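Local atomic coordinates of dipeptidase AC. Metallo peptidase. MEROPS family M19 (Rhodobacter sphaeroides, PDB entry 3LY0), a protein that probably hydrolyses dipeptides as a zinc-dependent membrane-dipeptidase relative, and binds a phosphinate mimic of L-Ala-D-Ala beside two zinc ions. Residues A56-S61 with P164-P169; D149-F154 with A199-L204. All coordinates share one frame; numbering follows the deposited sequence.

Contact 1. Residues A56-S61 with P164-P169; sequences AIYVPS and PVWSRP. With LY0 ((2R)-3-[(R)-[(1R)-1-aminoethyl](hydroxy)phosphoryl]-2-methylpropanoic acid), chain C.
Residues 56-61 run off strand 50-57 into an extended loop, and 164-169 form an irregular loop that follows strand 159-163; their backbones stay well apart, with the CA atoms of Tyr58 and Trp166 8.0 Å from each other. Both segments belong to the parallel strands and following loops of the TIM-barrel-like M19 fold, and here they line the dipeptide pocket. Tyr58 and Trp166 make an edge-to-face pair: CE1 of Tyr58 points at the centre of the indole face, 3.5 Å from Trp166 CE2, with the ring planes at 51°. The other face of the indole lies against CB of Ser167. CG of Trp166 is anti to the backbone N (chi1 -177°), and the indole presents its N-H in plane to the phosphinate: NE1 bonds to O32 of LY0 at 2.7 Å, nearly straight at 161°. One Tyr58 face receives the inhibitor's amino group, N1 standing 3.4 Å from CD2 of Tyr58, while the phenol OH is hydrogen-bonded to His65. Beside the aromatic pair Arg168 reaches across, its chain bent at chi3, one guanidinium face lying against CE3 of Trp166. The guanidinium grips the buried loop end-on: NH1 and NH2 both donate to the carbonyl oxygen of Val59, within the carbonyl plane, each bond somewhat bent, and a salt bridge from NH2 to Glu142 probably helps to fix the orientation of the group. NH1 also donates to OG of Ser61, 2.8 Å away and close to the guanidinium plane.

Contact 2. Residues D149-F154 with A199-L204; sequences DALHLF and AECNRL
Leu151 is the first residue of 149-154, on helix 149-157, to reach 199-204, on helix 192-204; CG lies anti to its backbone N (chi1 -175°), which sends the branched end toward the facing helix. Its CD2 methyl rests on the aliphatic part of Glu200, 3.6 Å from CG of Glu200, and also touches SG of Cys201. The same Leu151 CD2 lies 4.0 Å from CD1 of Leu204, whose side chain runs past in the opposite direction. His152, one residue on, is partly exposed and brings its imidazole to Glu200 and Leu204. CE1 of His152 comes within 3.0 Å of OE1 of Glu200, an approach at the ring edge rather than a hydrogen bond, while ND1 lies against the CD1 methyl of Leu204. That carboxylate oxygen is already held within its own helix: in a salt bridge, Arg203 holds OE1 side-on with NE and NH1, the NH1 bond to Glu200 OE1 being 2.8 Å long. The guanidinium is nearly coplanar with the imidazole, 25° between planes. The axes of the two helical segments run roughly parallel, approaching to 11.1 Å at a crossing angle of -25°, and Leu151 and Cys201 both touch Leu162 of strand 159-163, on the sheet the helices pack against.

Overall arrangement
Along the chain the segments alternate, 56-61, 149-154, 164-169 and 199-204, so the two contacts interleave within the one M19 fold. Their centres lie about 18 Å apart, and although the nearest atoms approach to about 5 Å the contacts do not touch. Strand 159-163 connects them: it follows helix 149-157 and leads into the loop of 164-169, and it lies in the same parallel sheet as strand 50-57. Contact 1 sits at the ends of these strands, about 12 Å from the chain centre, where strand-to-loop transitions form a wall of the inhibitor pocket beside the zinc ions; contact 2, about 20 Å out, joins two helices on the outside of the barrel, away from that site.

Contact 1. Residues A56-S61 with P164-P169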
ATOM      1  N   ALA A  56       3.136  -4.475  -4.563  1.00  8.42           N
ATOM      2  CA  ALA A  56       1.857  -5.163  -4.526  1.00  8.36           C
ATOM      3  C   ALA A  56       1.608  -6.031  -5.741  1.00 10.45           C
ATOM      4  O   ALA A  56       1.805  -5.607  -6.886  1.00  9.47           O
ATOM      5  CB  ALA A  56       0.725  -4.149  -4.369  1.00  9.73           C
ATOM      6  N   ILE A  57       1.154  -7.246  -5.457  1.00  9.79           N
ATOM      7  CA  ILE A  57       0.540  -8.126  -6.436  1.00  9.45           C
ATOM      8  C   ILE A  57      -0.959  -7.914  -6.282  1.00 10.48           C
ATOM      9  O   ILE A  57      -1.535  -8.257  -5.252  1.00 10.82           O
ATOM     10  CB  ILE A  57       0.899  -9.589  -6.136  1.00 10.03           C
ATOM     11  CG1 ILE A  57       2.407  -9.819  -6.318  1.00 12.47           C
ATOM     12  CG2 ILE A  57       0.061 -10.546  -6.992  1.00 11.07           C
ATOM     13  CD1 ILE A  57       2.900 -11.100  -5.711  1.00 15.66           C
ATOM     14  N   TYR A  58      -1.580  -7.328  -7.299  1.00 12.00           N
ATOM     15  CA  TYR A  58      -2.993  -6.980  -7.258  1.00 11.22           C
ATOM     16  C   TYR A  58      -3.626  -7.454  -8.554  1.00 10.04           C
ATOM     17  O   TYR A  58      -3.108  -7.171  -9.626  1.00 11.24           O
ATOM     18  CB  TYR A  58      -3.156  -5.464  -7.070  1.00 15.11           C
ATOM     19  CG  TYR A  58      -4.295  -4.834  -7.842  1.00 12.63           C
ATOM     20  CD1 TYR A  58      -5.611  -4.927  -7.396  1.00 12.26           C
ATOM     21  CD2 TYR A  58      -4.048  -4.131  -9.011  1.00 12.88           C
ATOM     22  CE1 TYR A  58      -6.647  -4.351  -8.110  1.00 14.23           C
ATOM     23  CE2 TYR A  58      -5.070  -3.541  -9.721  1.00 14.63           C
ATOM     24  CZ  TYR A  58      -6.366  -3.658  -9.276  1.00 15.22           C
ATOM     25  OH  TYR A  58      -7.377  -3.059 -10.002  1.00 18.59           O
ATOM     26  N   VAL A  59      -4.729  -8.193  -8.444  1.00  9.32           N
ATOM     27  CA  VAL A  59      -5.390  -8.774  -9.609  1.00 11.96           C
ATOM     28  C   VAL A  59      -6.509  -7.848 -10.077  1.00 10.68           C
ATOM     29  O   VAL A  59      -7.487  -7.644  -9.361  1.00 11.65           O
ATOM     30  CB  VAL A  59      -5.972 -10.171  -9.273  1.00 11.42           C
ATOM     31  CG1 VAL A  59      -6.745 -10.737 -10.461  1.00 13.65           C
ATOM     32  CG2 VAL A  59      -4.868 -11.113  -8.843  1.00 11.61           C
ATOM     33  N   PRO A  60      -6.368  -7.264 -11.281  1.00 12.20           N
ATOM     34  CA  PRO A  60      -7.422  -6.349 -11.748  1.00 14.13           C
ATOM     35  C   PRO A  60      -8.700  -7.064 -12.172  1.00 13.41           C
ATOM     36  O   PRO A  60      -8.655  -8.185 -12.676  1.00 14.24           O
ATOM     37  CB  PRO A  60      -6.794  -5.683 -12.979  1.00 16.54           C
ATOM     38  CG  PRO A  60      -5.316  -5.942 -12.862  1.00 17.62           C
ATOM     39  CD  PRO A  60      -5.184  -7.248 -12.152  1.00 15.59           C
ATOM     40  N   SER A  61      -9.831  -6.389 -11.975  1.00 12.79           N
ATOM     41  CA  SER A  61     -11.120  -6.840 -12.491  1.00 15.12           C
ATOM     42  C   SER A  61     -11.241  -6.473 -13.968  1.00 15.97           C
ATOM     43  O   SER A  61     -10.493  -5.625 -14.460  1.00 16.32           O
ATOM     44  CB  SER A  61     -12.254  -6.172 -11.711  1.00 14.60           C
ATOM     45  OG  SER A  61     -12.415  -6.756 -10.434  1.00 14.25           O
ATOM     46  N   PRO A 164      -6.158  -8.995   3.038  1.00  9.99           N
ATOM     47  CA  PRO A 164      -7.161 -10.010   2.689  1.00  9.99           C
ATOM     48  C   PRO A 164      -8.080  -9.598   1.543  1.00 10.32           C
ATOM     49  O   PRO A 164      -8.530 -10.458   0.774  1.00 11.85           O
ATOM     50  CB  PRO A 164      -7.956 -10.173   3.986  1.00 12.18           C
ATOM     51  CG  PRO A 164      -6.969  -9.833   5.064  1.00 12.34           C
ATOM     52  CD  PRO A 164      -6.100  -8.734   4.484  1.00 11.14           C
ATOM     53  N   VAL A 165      -8.387  -8.309   1.443  1.00  9.59           N
ATOM     54  CA  VAL A 165      -9.241  -7.832   0.370  1.00  9.49           C
ATOM     55  C   VAL A 165      -8.697  -6.590  -0.320  1.00  9.12           C
ATOM     56  O   VAL A 165      -7.964  -5.794   0.277  1.00  9.62           O
ATOM     57  CB  VAL A 165     -10.670  -7.512   0.868  1.00  9.67           C
ATOM     58  CG1 VAL A 165     -11.283  -8.714   1.579  1.00 10.40           C
ATOM     59  CG2 VAL A 165     -10.677  -6.256   1.772  1.00 10.22           C
ATOM     60  N   TRP A 166      -9.073  -6.441  -1.586  1.00  9.35           N
ATOM     61  CA  TRP A 166      -9.008  -5.177  -2.289  1.00  9.57           C
ATOM     62  C   TRP A 166     -10.432  -4.609  -2.156  1.00  9.08           C
ATOM     63  O   TRP A 166     -11.193  -5.063  -1.290  1.00 10.73           O
ATOM     64  CB  TRP A 166      -8.572  -5.403  -3.745  1.00 10.44           C
ATOM     65  CG  TRP A 166      -8.419  -4.140  -4.502  1.00  9.27           C
ATOM     66  CD1 TRP A 166      -7.508  -3.140  -4.262  1.00 10.44           C
ATOM     67  CD2 TRP A 166      -9.203  -3.711  -5.621  1.00  9.58           C
ATOM     68  NE1 TRP A 166      -7.689  -2.116  -5.162  1.00 12.29           N
ATOM     69  CE2 TRP A 166      -8.728  -2.434  -5.999  1.00 11.35           C
ATOM     70  CE3 TRP A 166     -10.273  -4.268  -6.328  1.00 12.29           C
ATOM     71  CZ2 TRP A 166      -9.273  -1.716  -7.063  1.00 13.96           C
ATOM     72  CZ3 TRP A 166     -10.822  -3.539  -7.387  1.00 12.76           C
ATOM     73  CH2 TRP A 166     -10.318  -2.282  -7.740  1.00 13.47           C
ATOM     74  N   SER A 167     -10.800  -3.635  -2.984  1.00 10.12           N
ATOM     75  CA  SER A 167     -12.157  -3.083  -2.925  1.00  9.16           C
ATOM     76  C   SER A 167     -13.105  -3.958  -3.759  1.00 12.73           C
ATOM     77  O   SER A 167     -13.616  -3.538  -4.803  1.00 11.38           O
ATOM     78  CB  SER A 167     -12.148  -1.624  -3.375  1.00 11.01           C
ATOM     79  OG  SER A 167     -11.638  -0.783  -2.340  1.00 10.31           O
ATOM     80  N   ARG A 168     -13.308  -5.189  -3.283  1.00 11.04           N
ATOM     81  CA  ARG A 168     -13.976  -6.238  -4.048  1.00 12.34           C
ATOM     82  C   ARG A 168     -14.132  -7.434  -3.115  1.00 11.52           C
ATOM     83  O   ARG A 168     -13.242  -7.705  -2.319  1.00 11.62           O
ATOM     84  CB  ARG A 168     -13.097  -6.597  -5.252  1.00 11.87           C
ATOM     85  CG  ARG A 168     -13.605  -7.732  -6.132  1.00 12.98           C
ATOM     86  CD  ARG A 168     -12.668  -7.917  -7.325  1.00 13.45           C
ATOM     87  NE  ARG A 168     -11.308  -8.220  -6.879  1.00 10.82           N
ATOM     88  CZ  ARG A 168     -10.200  -7.838  -7.501  1.00 12.14           C
ATOM     89  NH1 ARG A 168     -10.258  -7.134  -8.622  1.00 11.72           N
ATOM     90  NH2 ARG A 168      -9.021  -8.173  -6.988  1.00 11.35           N
ATOM     91  N   PRO A 169     -15.278  -8.135  -3.178  1.00 11.28           N
ATOM     92  CA  PRO A 169     -15.484  -9.239  -2.234  1.00 11.78           C
ATOM     93  C   PRO A 169     -14.524 -10.403  -2.486  1.00 12.18           C
ATOM     94  O   PRO A 169     -14.176 -10.660  -3.640  1.00 14.28           O
ATOM     95  CB  PRO A 169     -16.931  -9.670  -2.519  1.00 12.75           C
ATOM     96  CG  PRO A 169     -17.190  -9.231  -3.924  1.00 13.66           C
ATOM     97  CD  PRO A 169     -16.450  -7.921  -4.048  1.00 12.32           C
TER
HETATM   98  P   LY0 C 363      -4.852   0.684  -5.560  1.00 12.30           P
HETATM   99  C1  LY0 C 363      -5.751  -0.237  -8.039  1.00 16.69           C
HETATM  100  N1  LY0 C 363      -3.891  -1.426  -6.911  1.00 11.58           N
HETATM  101  C2  LY0 C 363      -4.527  -0.143  -7.156  1.00 13.43           C
HETATM  102  C4  LY0 C 363      -5.273   2.451  -5.834  1.00 13.75           C
HETATM  103  C5  LY0 C 363      -6.497   2.940  -5.112  1.00 13.92           C
HETATM  104  C6  LY0 C 363      -6.525   2.533  -3.664  1.00 12.37           C
HETATM  105  C7  LY0 C 363      -6.834   4.388  -5.361  1.00 16.28           C
HETATM  106  O31 LY0 C 363      -3.584   0.520  -4.756  1.00 12.01           O
HETATM  107  O32 LY0 C 363      -6.007  -0.073  -4.825  1.00 11.45           O
HETATM  108  O61 LY0 C 363      -7.684   2.653  -2.969  1.00 12.92           O
HETATM  109  O62 LY0 C 363      -5.525   2.058  -3.100  1.00 11.69           O

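Contact 2. Residues D149-F154 with A199-L204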
ATOM      1  N   ASP A 149      -4.150 -23.421   1.414  1.00 11.50           N
ATOM      2  CA  ASP A 149      -2.970 -24.151   0.958  1.00 11.52           C
ATOM      3  C   ASP A 149      -1.989 -23.247   0.230  1.00 11.41           C
ATOM      4  O   ASP A 149      -0.774 -23.374   0.406  1.00 11.80           O
ATOM      5  CB  ASP A 149      -3.354 -25.302   0.030  1.00 12.11           C
ATOM      6  CG  ASP A 149      -3.752 -26.548   0.775  1.00 17.21           C
ATOM      7  OD1 ASP A 149      -3.741 -26.545   2.026  1.00 16.05           O
ATOM      8  OD2 ASP A 149      -4.058 -27.542   0.088  1.00 20.31           O
ATOM      9  N   ALA A 150      -2.513 -22.344  -0.596  1.00 10.40           N
ATOM     10  CA  ALA A 150      -1.639 -21.469  -1.375  1.00 10.68           C
ATOM     11  C   ALA A 150      -0.965 -20.396  -0.528  1.00 12.86           C
ATOM     12  O   ALA A 150       0.021 -19.818  -0.953  1.00 11.92           O
ATOM     13  CB  ALA A 150      -2.379 -20.851  -2.546  1.00 12.37           C
ATOM     14  N   LEU A 151      -1.506 -20.105   0.654  1.00 10.28           N
ATOM     15  CA  LEU A 151      -0.823 -19.189   1.560  1.00  9.83           C
ATOM     16  C   LEU A 151       0.563 -19.726   1.900  1.00 11.12           C
ATOM     17  O   LEU A 151       1.541 -18.987   1.907  1.00 10.88           O
ATOM     18  CB  LEU A 151      -1.645 -18.957   2.836  1.00 12.18           C
ATOM     19  CG  LEU A 151      -1.083 -17.917   3.812  1.00 12.84           C
ATOM     20  CD1 LEU A 151      -1.236 -16.533   3.211  1.00 13.68           C
ATOM     21  CD2 LEU A 151      -1.821 -17.992   5.153  1.00 14.10           C
ATOM     22  N   HIS A 152       0.648 -21.027   2.157  1.00 10.94           N
ATOM     23  CA  HIS A 152       1.929 -21.633   2.474  1.00 11.31           C
ATOM     24  C   HIS A 152       2.851 -21.635   1.269  1.00 11.14           C
ATOM     25  O   HIS A 152       4.046 -21.384   1.399  1.00 12.17           O
ATOM     26  CB  HIS A 152       1.722 -23.040   3.033  1.00 11.95           C
ATOM     27  CG  HIS A 152       0.906 -23.053   4.282  1.00 12.53           C
ATOM     28  ND1 HIS A 152       1.466 -22.919   5.533  1.00 14.38           N
ATOM     29  CD2 HIS A 152      -0.433 -23.136   4.471  1.00 16.22           C
ATOM     30  CE1 HIS A 152       0.505 -22.935   6.442  1.00 12.99           C
ATOM     31  NE2 HIS A 152      -0.653 -23.074   5.826  1.00 16.86           N
ATOM     32  N   LEU A 153       2.296 -21.898   0.090  1.00 11.17           N
ATOM     33  CA  LEU A 153       3.085 -21.841  -1.135  1.00 12.52           C
ATOM     34  C   LEU A 153       3.663 -20.450  -1.364  1.00 10.54           C
ATOM     35  O   LEU A 153       4.869 -20.300  -1.566  1.00 11.79           O
ATOM     36  CB  LEU A 153       2.245 -22.245  -2.341  1.00 11.52           C
ATOM     37  CG  LEU A 153       1.828 -23.710  -2.406  1.00 11.28           C
ATOM     38  CD1 LEU A 153       0.929 -23.913  -3.607  1.00 13.15           C
ATOM     39  CD2 LEU A 153       3.051 -24.596  -2.517  1.00 14.44           C
ATOM     40  N   PHE A 154       2.812 -19.429  -1.316  1.00 11.49           N
ATOM     41  CA  PHE A 154       3.289 -18.073  -1.557  1.00 10.63           C
ATOM     42  C   PHE A 154       4.295 -17.648  -0.495  1.00 11.76           C
ATOM     43  O   PHE A 154       5.279 -16.992  -0.807  1.00 10.76           O
ATOM     44  CB  PHE A 154       2.118 -17.081  -1.670  1.00 11.96           C
ATOM     45  CG  PHE A 154       1.519 -17.008  -3.053  1.00 14.06           C
ATOM     46  CD1 PHE A 154       2.125 -16.243  -4.043  1.00 15.45           C
ATOM     47  CD2 PHE A 154       0.344 -17.687  -3.360  1.00 13.99           C
ATOM     48  CE1 PHE A 154       1.582 -16.165  -5.319  1.00 15.78           C
ATOM     49  CE2 PHE A 154      -0.211 -17.618  -4.637  1.00 15.32           C
ATOM     50  CZ  PHE A 154       0.417 -16.854  -5.618  1.00 17.77           C
ATOM     51  N   ALA A 199      -5.449 -15.959  11.524  1.00 12.70           N
ATOM     52  CA  ALA A 199      -4.707 -16.829  12.422  1.00 15.70           C
ATOM     53  C   ALA A 199      -3.458 -17.403  11.751  1.00 11.40           C
ATOM     54  O   ALA A 199      -2.395 -17.467  12.360  1.00 13.33           O
ATOM     55  CB  ALA A 199      -5.607 -17.949  12.934  1.00 15.63           C
ATOM     56  N   GLU A 200      -3.595 -17.807  10.488  1.00 13.11           N
ATOM     57  CA  GLU A 200      -2.492 -18.438   9.772  1.00 13.06           C
ATOM     58  C   GLU A 200      -1.420 -17.424   9.401  1.00 11.36           C
ATOM     59  O   GLU A 200      -0.225 -17.726   9.464  1.00 12.90           O
ATOM     60  CB  GLU A 200      -2.987 -19.172   8.528  1.00 13.75           C
ATOM     61  CG  GLU A 200      -2.013 -20.212   8.018  1.00 14.23           C
ATOM     62  CD  GLU A 200      -1.814 -21.336   9.014  1.00 24.39           C
ATOM     63  OE1 GLU A 200      -0.718 -21.931   9.033  1.00 32.15           O
ATOM     64  OE2 GLU A 200      -2.760 -21.616   9.779  1.00 26.48           O
ATOM     65  N   CYS A 201      -1.841 -16.211   9.045  1.00 11.39           N
ATOM     66  CA  CYS A 201      -0.854 -15.158   8.785  1.00 12.24           C
ATOM     67  C   CYS A 201      -0.075 -14.823  10.051  1.00 11.69           C
ATOM     68  O   CYS A 201       1.141 -14.626  10.007  1.00 12.11           O
ATOM     69  CB  CYS A 201      -1.492 -13.897   8.201  1.00 10.64           C
ATOM     70  SG  CYS A 201      -1.978 -14.053   6.469  1.00 12.30           S
ATOM     71  N   ASN A 202      -0.773 -14.749  11.187  1.00 11.42           N
ATOM     72  CA  ASN A 202      -0.077 -14.550  12.456  1.00 12.07           C
ATOM     73  C   ASN A 202       0.958 -15.650  12.714  1.00 13.89           C
ATOM     74  O   ASN A 202       2.077 -15.381  13.140  1.00 14.17           O
ATOM     75  CB  ASN A 202      -1.060 -14.531  13.630  1.00 15.05           C
ATOM     76  CG  ASN A 202      -1.860 -13.223  13.747  1.00 13.58           C
ATOM     77  OD1 ASN A 202      -2.801 -13.159  14.530  1.00 14.58           O
ATOM     78  ND2 ASN A 202      -1.473 -12.181  13.003  1.00 14.32           N
ATOM     79  N   ARG A 203       0.571 -16.897  12.467  1.00 14.04           N
ATOM     80  CA  ARG A 203       1.474 -18.013  12.724  1.00 16.55           C
ATOM     81  C   ARG A 203       2.686 -17.977  11.798  1.00 13.97           C
ATOM     82  O   ARG A 203       3.814 -18.218  12.226  1.00 17.10           O
ATOM     83  CB  ARG A 203       0.737 -19.346  12.592  1.00 17.10           C
ATOM     84  CG  ARG A 203       1.435 -20.483  13.324  1.00 24.63           C
ATOM     85  CD  ARG A 203       0.696 -21.798  13.142  1.00 25.21           C
ATOM     86  NE  ARG A 203       0.694 -22.216  11.742  1.00 24.80           N
ATOM     87  CZ  ARG A 203       1.747 -22.737  11.120  1.00 25.95           C
ATOM     88  NH1 ARG A 203       1.660 -23.088   9.842  1.00 28.96           N
ATOM     89  NH2 ARG A 203       2.892 -22.900  11.772  1.00 31.46           N
ATOM     90  N   LEU A 204       2.446 -17.668  10.528  1.00 11.67           N
ATOM     91  CA  LEU A 204       3.512 -17.578   9.538  1.00 12.39           C
ATOM     92  C   LEU A 204       4.296 -16.272   9.599  1.00 12.64           C
ATOM     93  O   LEU A 204       5.297 -16.124   8.895  1.00 14.02           O
ATOM     94  CB  LEU A 204       2.941 -17.759   8.133  1.00 13.72           C
ATOM     95  CG  LEU A 204       2.411 -19.168   7.836  1.00 11.77           C
ATOM     96  CD1 LEU A 204       1.727 -19.205   6.473  1.00 14.27           C
ATOM     97  CD2 LEU A 204       3.544 -20.186   7.905  1.00 15.85           C
TER